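Local structure of epidermin biosynthesis protein EpiD (Staphylococcus aureus, 3QJG) at residues H23-F32 against A165-I175; E62-I73 against N100-T108. The protein binds flavin mononucleotide and probably catalyses the oxidative decarboxylation of the C-terminal cysteine of the epidermin precursor peptide. All coordinates share one frame; numbering follows the deposited sequence. Where two conformers were deposited one is given.

Interaction 1: H23-F32 against A165-I175; sequences HYIIELKSKF and APEPYKVLEFI
Tyr-24 lays the face of its ring against the pyrrolidine of Pro-168. Atom CG of Pro-168 stands 3.8 Å from the centroid of the ring, only 9° off its normal, a CH-pi contact. The two side chains cross at about a right angle. The edge of the same ring is used too. Val-171 CG2 meets it in plane, 3.6 Å from Tyr-24 CE1. The phenol ends in a short hydrogen bond of 2.5 Å from Tyr-24 OH to Pro-166 O, which lies near the ring plane. The donor sits well above the carbonyl plane, so the bond does not follow a lone pair. Pro-168 is also a bump against the bent stem of Glu-27, whose CG touches its CB.

One turn further on, Leu-172 is the main knob. Its two methyls straddle the backbone around Leu-28. CD1 rests on the backbone and hydroxyl side, near Glu-27 O and Ser-30 OG. CD2 sinks between Leu-28 and Lys-31, 3.5 Å from Leu-28 CD2. Lys-31 runs along it with an extended chain, CG anti to its own N (chi1 -159°). That carries NZ to the C-terminal turn. There Lys-31 NZ donates to Leu-172 O in the carbonyl plane at 2.8 Å, and makes a salt bridge with the terminal carboxylate atom OXT of Ile-175, also at 2.8 Å. Ile-175 reaches back with CD1 into the hollow between Leu-28 CD2 and the Phe-32 ring, 3.6 Å from Phe-32 CE2.

The short helix axes cross at -48° and 9.4 Å. Val-171 and Ile-175 also rest on strands 79-85 and 113-120. This is helix-on-helix packing over one face of the parallel part of the sheet in a Rossmann-like flavoprotein fold, with the C-terminal helix beside helix 21-28.

Interaction 2: E62-I73 against N100-T108; sequences EFEDPFLNHVDI and NLLLTICHT. With FMN (flavin mononucleotide), chain P.
His-70 has CG between its backbone N and carbonyl carbon (chi1 57°), which turns the imidazole toward helix 101-107 and the flavin. Thr-104 has CG2 anti to its N and OG1 beside it (chi1 -55°). Its methyl lies over one face of the His-70 ring, though the closeness of the two is doubtful, while OG1 accepts a hydrogen bond of 2.8 Å from FMN O3'. The same OG1 donates to Asn-100 O. His-70 CE1 comes within 3.2 Å of FMN N10, and Thr-108 OG1 lies at the ring edge, near its plane.

Leu-101 packs against the loop of 62-69. Its CD2 is pressed tightly on Leu-68 CD1, at 3.4 Å. Ile-73 meets Leu-101 tip to tip and packs its CG2 on Ile-105 CD1. At the start of helix 101-107, Leu-101 N donates to Glu-62 OE1 (3.0 Å), approaching from above the carboxylate plane. Asn-100 OD1 caps Leu-103 N.

The FMN is shared with a third subunit, whose Met-123 also packs on His-70. Thr-104 OG1 both accepts from FMN and donates to Asn-100 O, so the ribityl chain is linked through Thr-104 to the N-cap residue of the helix.

From the N terminus, the chain passes strand 7-12 and enters 23-32, the first half of interaction 1. Segment 62-73 follows, after strands 34-39 and 59-60. Interaction 2 then closes a short loop, with 26 residues between its segments, when 100-108 returns to it. Interaction 1 closes only at the C terminus, at 165-175, across 132 residues. The smaller loop thus lies wholly within the larger, and the two do not cross. Their centres are about 23 Å apart and they do not touch. Interaction 1 ties the last helix to the first. Interaction 2 joins a loop and the start of helix 70-75 to helix 101-107, by strands 7-12 and 34-39, at a cofactor site between subunits.

Interaction 1: H23-F32 against A165-I175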
# COMPACT_ATOMS: atom_id res chain seq x y z
N HIS A 23 -8.36 -35.12 -6.65
CA HIS A 23 -8.65 -36.54 -6.90
C HIS A 23 -10.16 -36.77 -7.05
O HIS A 23 -10.58 -37.49 -7.94
CB HIS A 23 -8.12 -37.45 -5.75
CG HIS A 23 -6.67 -37.22 -5.43
ND1 HIS A 23 -5.68 -37.25 -6.39
CD2 HIS A 23 -6.05 -36.95 -4.25
CE1 HIS A 23 -4.51 -37.01 -5.82
NE2 HIS A 23 -4.71 -36.81 -4.52
N TYR A 24 -10.95 -36.16 -6.17
CA TYR A 24 -12.39 -36.29 -6.21
C TYR A 24 -12.95 -35.62 -7.47
O TYR A 24 -13.81 -36.16 -8.16
CB TYR A 24 -12.98 -35.66 -4.96
CG TYR A 24 -12.64 -36.39 -3.68
CD1 TYR A 24 -13.55 -37.23 -3.06
CD2 TYR A 24 -11.42 -36.19 -3.06
CE1 TYR A 24 -13.25 -37.86 -1.88
CE2 TYR A 24 -11.10 -36.84 -1.88
CZ TYR A 24 -12.02 -37.66 -1.28
OH TYR A 24 -11.69 -38.30 -0.09
N ILE A 25 -12.42 -34.45 -7.79
CA ILE A 25 -12.84 -33.79 -9.03
C ILE A 25 -12.56 -34.69 -10.22
O ILE A 25 -13.43 -34.89 -11.07
CB ILE A 25 -12.12 -32.46 -9.26
CG1 ILE A 25 -12.45 -31.47 -8.14
CG2 ILE A 25 -12.48 -31.93 -10.64
CD1 ILE A 25 -11.52 -30.24 -8.11
N ILE A 26 -11.36 -35.27 -10.28
CA ILE A 26 -11.01 -36.08 -11.44
C ILE A 26 -12.02 -37.22 -11.61
O ILE A 26 -12.41 -37.58 -12.76
CB ILE A 26 -9.54 -36.62 -11.35
CG1 ILE A 26 -8.52 -35.49 -11.61
CG2 ILE A 26 -9.27 -37.78 -12.35
CD1 ILE A 26 -7.10 -36.01 -12.04
N GLU A 27 -12.43 -37.81 -10.49
CA GLU A 27 -13.30 -38.97 -10.50
C GLU A 27 -14.77 -38.61 -10.74
O GLU A 27 -15.48 -39.36 -11.37
CB GLU A 27 -13.15 -39.77 -9.18
CG GLU A 27 -11.77 -40.44 -8.96
CD GLU A 27 -11.20 -41.19 -10.20
OE1 GLU A 27 -10.10 -40.82 -10.68
OE2 GLU A 27 -11.85 -42.15 -10.67
N LEU A 28 -15.24 -37.49 -10.19
CA LEU A 28 -16.58 -36.99 -10.44
C LEU A 28 -16.79 -36.62 -11.92
O LEU A 28 -17.88 -36.79 -12.44
CB LEU A 28 -16.87 -35.85 -9.50
CG LEU A 28 -17.10 -36.35 -8.07
CD1 LEU A 28 -16.95 -35.23 -7.06
CD2 LEU A 28 -18.47 -36.94 -7.96
N LYS A 29 -15.72 -36.19 -12.60
CA LYS A 29 -15.79 -35.96 -14.04
C LYS A 29 -16.20 -37.17 -14.90
O LYS A 29 -16.70 -36.98 -15.98
CB LYS A 29 -14.51 -35.30 -14.55
CG LYS A 29 -14.55 -33.76 -14.32
CD LYS A 29 -14.74 -33.10 -15.67
CE LYS A 29 -15.56 -31.89 -15.63
NZ LYS A 29 -15.93 -31.60 -17.04
N SER A 30 -16.03 -38.39 -14.41
CA SER A 30 -16.56 -39.57 -15.11
C SER A 30 -18.09 -39.72 -15.00
O SER A 30 -18.68 -40.31 -15.88
CB SER A 30 -15.88 -40.84 -14.61
OG SER A 30 -16.27 -41.08 -13.25
N LYS A 31 -18.71 -39.20 -13.92
CA LYS A 31 -20.17 -39.25 -13.75
C LYS A 31 -20.90 -37.97 -14.12
O LYS A 31 -22.07 -38.01 -14.49
CB LYS A 31 -20.50 -39.55 -12.31
CG LYS A 31 -21.88 -40.10 -12.13
CD LYS A 31 -22.33 -39.99 -10.67
CE LYS A 31 -23.37 -41.03 -10.30
NZ LYS A 31 -23.68 -40.92 -8.84
N PHE A 32 -20.24 -36.82 -14.02
CA PHE A 32 -20.93 -35.53 -14.13
C PHE A 32 -20.37 -34.68 -15.24
O PHE A 32 -19.19 -34.73 -15.52
CB PHE A 32 -20.81 -34.79 -12.82
CG PHE A 32 -21.60 -35.39 -11.71
CD1 PHE A 32 -22.96 -35.17 -11.61
CD2 PHE A 32 -20.98 -36.17 -10.75
CE1 PHE A 32 -23.70 -35.72 -10.54
CE2 PHE A 32 -21.70 -36.71 -9.67
CZ PHE A 32 -23.07 -36.50 -9.58
N ALA A 165 -13.45 -37.89 5.27
CA ALA A 165 -14.07 -37.98 3.93
C ALA A 165 -13.67 -39.32 3.30
O ALA A 165 -12.56 -39.77 3.48
CB ALA A 165 -13.67 -36.78 3.02
N PRO A 166 -14.58 -39.95 2.56
CA PRO A 166 -14.27 -41.26 2.06
C PRO A 166 -13.57 -41.18 0.72
O PRO A 166 -13.44 -40.10 0.14
CB PRO A 166 -15.65 -41.90 1.89
CG PRO A 166 -16.56 -40.72 1.60
CD PRO A 166 -16.02 -39.62 2.42
N GLU A 167 -13.13 -42.33 0.26
CA GLU A 167 -12.44 -42.33 -1.02
C GLU A 167 -13.41 -41.93 -2.14
O GLU A 167 -14.65 -42.10 -2.04
CB GLU A 167 -11.72 -43.65 -1.28
CG GLU A 167 -10.41 -43.76 -0.49
CD GLU A 167 -9.71 -42.41 -0.26
OE1 GLU A 167 -9.27 -41.75 -1.25
OE2 GLU A 167 -9.56 -42.02 0.93
N PRO A 168 -12.85 -41.29 -3.21
CA PRO A 168 -13.67 -40.80 -4.30
C PRO A 168 -14.73 -41.73 -4.87
O PRO A 168 -15.87 -41.28 -5.14
CB PRO A 168 -12.64 -40.44 -5.38
CG PRO A 168 -11.44 -40.07 -4.63
CD PRO A 168 -11.45 -40.88 -3.38
N TYR A 169 -14.43 -43.02 -5.00
CA TYR A 169 -15.47 -43.95 -5.49
C TYR A 169 -16.68 -44.04 -4.54
O TYR A 169 -17.81 -44.24 -5.01
CB TYR A 169 -14.89 -45.34 -5.83
CG TYR A 169 -14.69 -46.30 -4.67
CD1 TYR A 169 -15.69 -47.19 -4.29
CD2 TYR A 169 -13.49 -46.34 -3.98
CE1 TYR A 169 -15.50 -48.08 -3.22
CE2 TYR A 169 -13.28 -47.22 -2.90
CZ TYR A 169 -14.29 -48.10 -2.53
OH TYR A 169 -14.09 -48.98 -1.48
N LYS A 170 -16.48 -43.87 -3.24
CA LYS A 170 -17.61 -43.96 -2.29
C LYS A 170 -18.49 -42.73 -2.40
O LYS A 170 -19.70 -42.80 -2.22
CB LYS A 170 -17.15 -44.09 -0.82
CG LYS A 170 -16.58 -45.47 -0.44
CD LYS A 170 -17.69 -46.51 -0.19
CE LYS A 170 -17.12 -47.81 0.37
NZ LYS A 170 -18.10 -48.95 0.22
N VAL A 171 -17.87 -41.60 -2.70
CA VAL A 171 -18.59 -40.37 -2.98
C VAL A 171 -19.46 -40.59 -4.19
O VAL A 171 -20.64 -40.26 -4.16
CB VAL A 171 -17.57 -39.19 -3.21
CG1 VAL A 171 -18.32 -37.88 -3.56
CG2 VAL A 171 -16.67 -39.02 -1.98
N LEU A 172 -18.89 -41.14 -5.28
CA LEU A 172 -19.66 -41.39 -6.52
C LEU A 172 -20.90 -42.24 -6.26
O LEU A 172 -21.97 -41.97 -6.82
CB LEU A 172 -18.84 -42.10 -7.58
CG LEU A 172 -17.99 -41.22 -8.48
CD1 LEU A 172 -17.27 -42.03 -9.50
CD2 LEU A 172 -18.87 -40.23 -9.21
N GLU A 173 -20.75 -43.26 -5.42
CA GLU A 173 -21.83 -44.19 -5.08
C GLU A 173 -22.87 -43.59 -4.15
O GLU A 173 -23.99 -44.08 -4.11
CB GLU A 173 -21.29 -45.47 -4.41
CG GLU A 173 -20.52 -46.30 -5.36
CD GLU A 173 -20.11 -47.62 -4.80
OE1 GLU A 173 -19.80 -48.49 -5.63
OE2 GLU A 173 -20.09 -47.80 -3.56
N PHE A 174 -22.50 -42.58 -3.38
CA PHE A 174 -23.43 -42.04 -2.37
C PHE A 174 -24.31 -41.00 -3.04
O PHE A 174 -25.39 -40.75 -2.58
CB PHE A 174 -22.66 -41.44 -1.20
CG PHE A 174 -23.51 -41.06 0.02
CD1 PHE A 174 -24.07 -42.04 0.85
CD2 PHE A 174 -23.71 -39.71 0.35
CE1 PHE A 174 -24.82 -41.67 1.99
CE2 PHE A 174 -24.46 -39.33 1.44
CZ PHE A 174 -25.03 -40.31 2.28
N ILE A 175 -23.85 -40.38 -4.12
CA ILE A 175 -24.62 -39.25 -4.67
C ILE A 175 -25.34 -39.67 -5.96
O ILE A 175 -26.14 -38.88 -6.45
CB ILE A 175 -23.77 -37.92 -4.85
CG1 ILE A 175 -22.84 -37.99 -6.05
CG2 ILE A 175 -22.93 -37.67 -3.67
CD1 ILE A 175 -21.82 -36.85 -6.07
OXT ILE A 175 -25.16 -40.77 -6.51

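Interaction 2: E62-I73 against N100-T108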
# COMPACT_ATOMS: atom_id res chain seq x y z
N GLU A 62 -16.09 -15.87 -4.05
CA GLU A 62 -16.84 -14.75 -3.46
C GLU A 62 -15.99 -13.47 -3.27
O GLU A 62 -16.52 -12.34 -3.30
CB GLU A 62 -17.41 -15.18 -2.08
CG GLU A 62 -18.60 -14.39 -1.67
CD GLU A 62 -19.00 -14.57 -0.22
OE1 GLU A 62 -18.59 -15.55 0.45
OE2 GLU A 62 -19.74 -13.69 0.23
N PHE A 63 -14.68 -13.63 -3.06
CA PHE A 63 -13.73 -12.49 -2.89
C PHE A 63 -13.52 -11.81 -4.23
O PHE A 63 -13.46 -10.60 -4.33
CB PHE A 63 -12.37 -12.99 -2.37
CG PHE A 63 -11.37 -11.89 -2.04
CD1 PHE A 63 -11.51 -11.12 -0.89
CD2 PHE A 63 -10.28 -11.63 -2.90
CE1 PHE A 63 -10.59 -10.12 -0.57
CE2 PHE A 63 -9.37 -10.64 -2.59
CZ PHE A 63 -9.53 -9.88 -1.41
N GLU A 64 -13.39 -12.59 -5.26
CA GLU A 64 -13.17 -12.04 -6.59
C GLU A 64 -14.47 -11.51 -7.20
O GLU A 64 -14.45 -10.53 -7.91
CB GLU A 64 -12.50 -13.07 -7.46
CG GLU A 64 -11.06 -13.33 -6.98
CD GLU A 64 -10.14 -12.14 -7.22
OE1 GLU A 64 -10.07 -11.69 -8.39
OE2 GLU A 64 -9.51 -11.65 -6.25
N ASP A 65 -15.59 -12.16 -6.93
CA ASP A 65 -16.88 -11.71 -7.46
C ASP A 65 -17.98 -11.70 -6.42
O ASP A 65 -18.74 -12.66 -6.32
CB ASP A 65 -17.30 -12.59 -8.57
CG ASP A 65 -18.61 -12.15 -9.18
OD1 ASP A 65 -19.13 -11.03 -8.88
OD2 ASP A 65 -19.10 -12.97 -9.99
N PRO A 66 -18.10 -10.61 -5.65
CA PRO A 66 -18.89 -10.71 -4.43
C PRO A 66 -20.40 -10.76 -4.72
O PRO A 66 -21.15 -10.96 -3.79
CB PRO A 66 -18.54 -9.42 -3.68
CG PRO A 66 -17.30 -8.97 -4.26
CD PRO A 66 -17.45 -9.30 -5.74
N PHE A 67 -20.79 -10.53 -5.97
CA PHE A 67 -22.19 -10.56 -6.34
C PHE A 67 -22.71 -11.87 -6.97
O PHE A 67 -23.83 -11.93 -7.50
CB PHE A 67 -22.53 -9.34 -7.19
CG PHE A 67 -22.87 -8.12 -6.36
CD1 PHE A 67 -24.19 -7.72 -6.18
CD2 PHE A 67 -21.88 -7.40 -5.71
CE1 PHE A 67 -24.54 -6.58 -5.40
CE2 PHE A 67 -22.19 -6.27 -4.92
CZ PHE A 67 -23.52 -5.86 -4.76
N LEU A 68 -21.90 -12.93 -6.90
CA LEU A 68 -22.35 -14.25 -7.28
C LEU A 68 -23.63 -14.60 -6.57
O LEU A 68 -23.76 -14.40 -5.36
CB LEU A 68 -21.30 -15.28 -6.93
CG LEU A 68 -20.02 -15.23 -7.74
CD1 LEU A 68 -18.95 -16.10 -6.95
CD2 LEU A 68 -20.31 -15.67 -9.18
N ASN A 69 -24.56 -15.14 -7.33
CA ASN A 69 -25.88 -15.46 -6.83
C ASN A 69 -26.07 -16.93 -6.49
O ASN A 69 -25.92 -17.81 -7.33
CB ASN A 69 -26.91 -15.01 -7.86
CG ASN A 69 -28.29 -15.06 -7.33
OD1 ASN A 69 -28.87 -16.14 -7.16
ND2 ASN A 69 -28.85 -13.89 -7.06
N HIS A 70 -26.35 -17.15 -5.20
CA HIS A 70 -26.57 -18.42 -4.62
C HIS A 70 -27.75 -19.19 -5.25
O HIS A 70 -27.72 -20.40 -5.30
CB HIS A 70 -26.85 -18.21 -3.07
CG HIS A 70 -28.01 -17.30 -2.79
ND1 HIS A 70 -27.95 -15.93 -2.92
CD2 HIS A 70 -29.29 -17.58 -2.42
CE1 HIS A 70 -29.13 -15.41 -2.65
NE2 HIS A 70 -29.97 -16.38 -2.36
N VAL A 71 -28.82 -18.51 -5.65
CA VAL A 71 -29.93 -19.20 -6.27
C VAL A 71 -29.52 -19.69 -7.67
O VAL A 71 -29.78 -20.86 -8.06
CB VAL A 71 -31.20 -18.29 -6.36
CG1 VAL A 71 -32.29 -19.02 -7.19
CG2 VAL A 71 -31.74 -17.91 -4.88
N ASP A 72 -28.87 -18.83 -8.43
CA ASP A 72 -28.49 -19.25 -9.79
C ASP A 72 -27.46 -20.41 -9.78
O ASP A 72 -27.54 -21.33 -10.56
CB ASP A 72 -27.91 -18.10 -10.53
CG ASP A 72 -28.93 -17.05 -10.89
OD1 ASP A 72 -30.15 -17.23 -10.70
OD2 ASP A 72 -28.46 -16.01 -11.42
N ILE A 73 -26.48 -20.33 -8.88
CA ILE A 73 -25.51 -21.38 -8.70
C ILE A 73 -26.22 -22.67 -8.28
O ILE A 73 -25.97 -23.68 -8.91
CB ILE A 73 -24.38 -20.98 -7.71
CG1 ILE A 73 -23.51 -19.88 -8.33
CG2 ILE A 73 -23.53 -22.18 -7.39
CD1 ILE A 73 -22.51 -19.24 -7.40
N ASN A 100 -21.64 -16.79 4.35
CA ASN A 100 -20.84 -16.78 3.11
C ASN A 100 -21.51 -17.42 1.91
O ASN A 100 -22.57 -17.97 2.06
CB ASN A 100 -19.50 -17.40 3.35
CG ASN A 100 -19.57 -18.85 3.78
OD1 ASN A 100 -20.33 -19.66 3.24
ND2 ASN A 100 -18.68 -19.22 4.73
N LEU A 101 -20.90 -17.38 0.72
CA LEU A 101 -21.59 -17.84 -0.44
C LEU A 101 -21.89 -19.37 -0.38
O LEU A 101 -22.97 -19.83 -0.71
CB LEU A 101 -20.75 -17.45 -1.70
CG LEU A 101 -21.41 -17.92 -2.96
CD1 LEU A 101 -22.91 -17.39 -3.00
CD2 LEU A 101 -20.47 -17.50 -4.24
N LEU A 102 -20.92 -20.17 0.04
CA LEU A 102 -21.08 -21.58 0.16
C LEU A 102 -22.25 -21.96 1.03
O LEU A 102 -23.05 -22.85 0.69
CB LEU A 102 -19.80 -22.18 0.77
CG LEU A 102 -19.72 -23.67 1.07
CD1 LEU A 102 -18.26 -24.09 1.13
CD2 LEU A 102 -20.38 -24.06 2.44
N LEU A 103 -22.36 -21.30 2.17
CA LEU A 103 -23.39 -21.65 3.11
C LEU A 103 -24.78 -21.26 2.64
O LEU A 103 -25.78 -21.95 2.94
CB LEU A 103 -23.14 -21.00 4.46
CG LEU A 103 -21.94 -21.39 5.32
CD1 LEU A 103 -21.84 -20.47 6.55
CD2 LEU A 103 -22.10 -22.81 5.75
N THR A 104 -24.86 -20.12 1.97
CA THR A 104 -26.09 -19.65 1.35
C THR A 104 -26.60 -20.56 0.20
O THR A 104 -27.82 -20.79 0.06
CB THR A 104 -25.90 -18.20 0.77
OG1 THR A 104 -25.43 -17.35 1.82
CG2 THR A 104 -27.15 -17.65 0.14
N ILE A 105 -25.68 -21.02 -0.63
CA ILE A 105 -25.95 -22.05 -1.59
C ILE A 105 -26.56 -23.30 -0.96
O ILE A 105 -27.59 -23.75 -1.46
CB ILE A 105 -24.72 -22.41 -2.41
CG1 ILE A 105 -24.28 -21.21 -3.23
CG2 ILE A 105 -25.07 -23.52 -3.43
CD1 ILE A 105 -22.84 -21.35 -3.83
N CYS A 106 -26.02 -23.77 0.18
CA CYS A 106 -26.50 -25.01 0.80
C CYS A 106 -27.88 -24.82 1.47
O CYS A 106 -28.77 -25.70 1.44
CB CYS A 106 -25.43 -25.60 1.75
SG CYS A 106 -23.88 -26.07 0.89
N HIS A 107 -28.07 -23.65 2.06
CA HIS A 107 -29.35 -23.24 2.61
C HIS A 107 -30.49 -23.27 1.57
O HIS A 107 -31.62 -23.59 1.88
CB HIS A 107 -29.22 -21.83 3.16
CG HIS A 107 -30.39 -21.37 3.92
ND1 HIS A 107 -30.75 -21.92 5.13
CD2 HIS A 107 -31.32 -20.42 3.65
CE1 HIS A 107 -31.82 -21.31 5.59
NE2 HIS A 107 -32.18 -20.38 4.72
N THR A 108 -30.19 -22.99 0.32
CA THR A 108 -31.16 -22.87 -0.72
C THR A 108 -31.52 -24.25 -1.36
O THR A 108 -32.42 -24.35 -2.21
CB THR A 108 -30.59 -21.90 -1.77
OG1 THR A 108 -30.22 -20.67 -1.11
CG2 THR A 108 -31.60 -21.60 -2.90
N1 FMN P . -30.19 -13.36 0.79
C2 FMN P . -31.45 -13.28 1.33
O2 FMN P . -31.79 -13.87 2.42
N3 FMN P . -32.35 -12.48 0.67
C4 FMN P . -32.05 -11.83 -0.50
O4 FMN P . -32.95 -11.17 -1.04
C4A FMN P . -30.78 -11.93 -1.04
N5 FMN P . -30.41 -11.31 -2.23
C5A FMN P . -29.11 -11.40 -2.72
C6 FMN P . -28.72 -10.76 -3.90
C7 FMN P . -27.40 -10.85 -4.39
C7M FMN P . -26.99 -10.17 -5.68
C8 FMN P . -26.48 -11.62 -3.66
C8M FMN P . -25.04 -11.76 -4.10
C9 FMN P . -26.86 -12.25 -2.49
C9A FMN P . -28.17 -12.15 -2.02
N10 FMN P . -28.55 -12.80 -0.85
C10 FMN P . -29.84 -12.69 -0.35
C1' FMN P . -27.60 -13.61 -0.08
C2' FMN P . -27.11 -12.88 1.16
O2' FMN P . -26.50 -11.64 0.92
C3' FMN P . -26.09 -13.77 1.83
O3' FMN P . -26.68 -14.95 2.37
C4' FMN P . -25.35 -12.99 2.95
O4' FMN P . -24.51 -13.85 3.62
C5' FMN P . -26.28 -12.39 3.92
O5' FMN P . -25.54 -11.78 4.94
P FMN P . -26.23 -10.76 5.97
O1P FMN P . -25.28 -10.56 7.22
O2P FMN P . -27.52 -11.34 6.29
O3P FMN P . -26.57 -9.49 5.26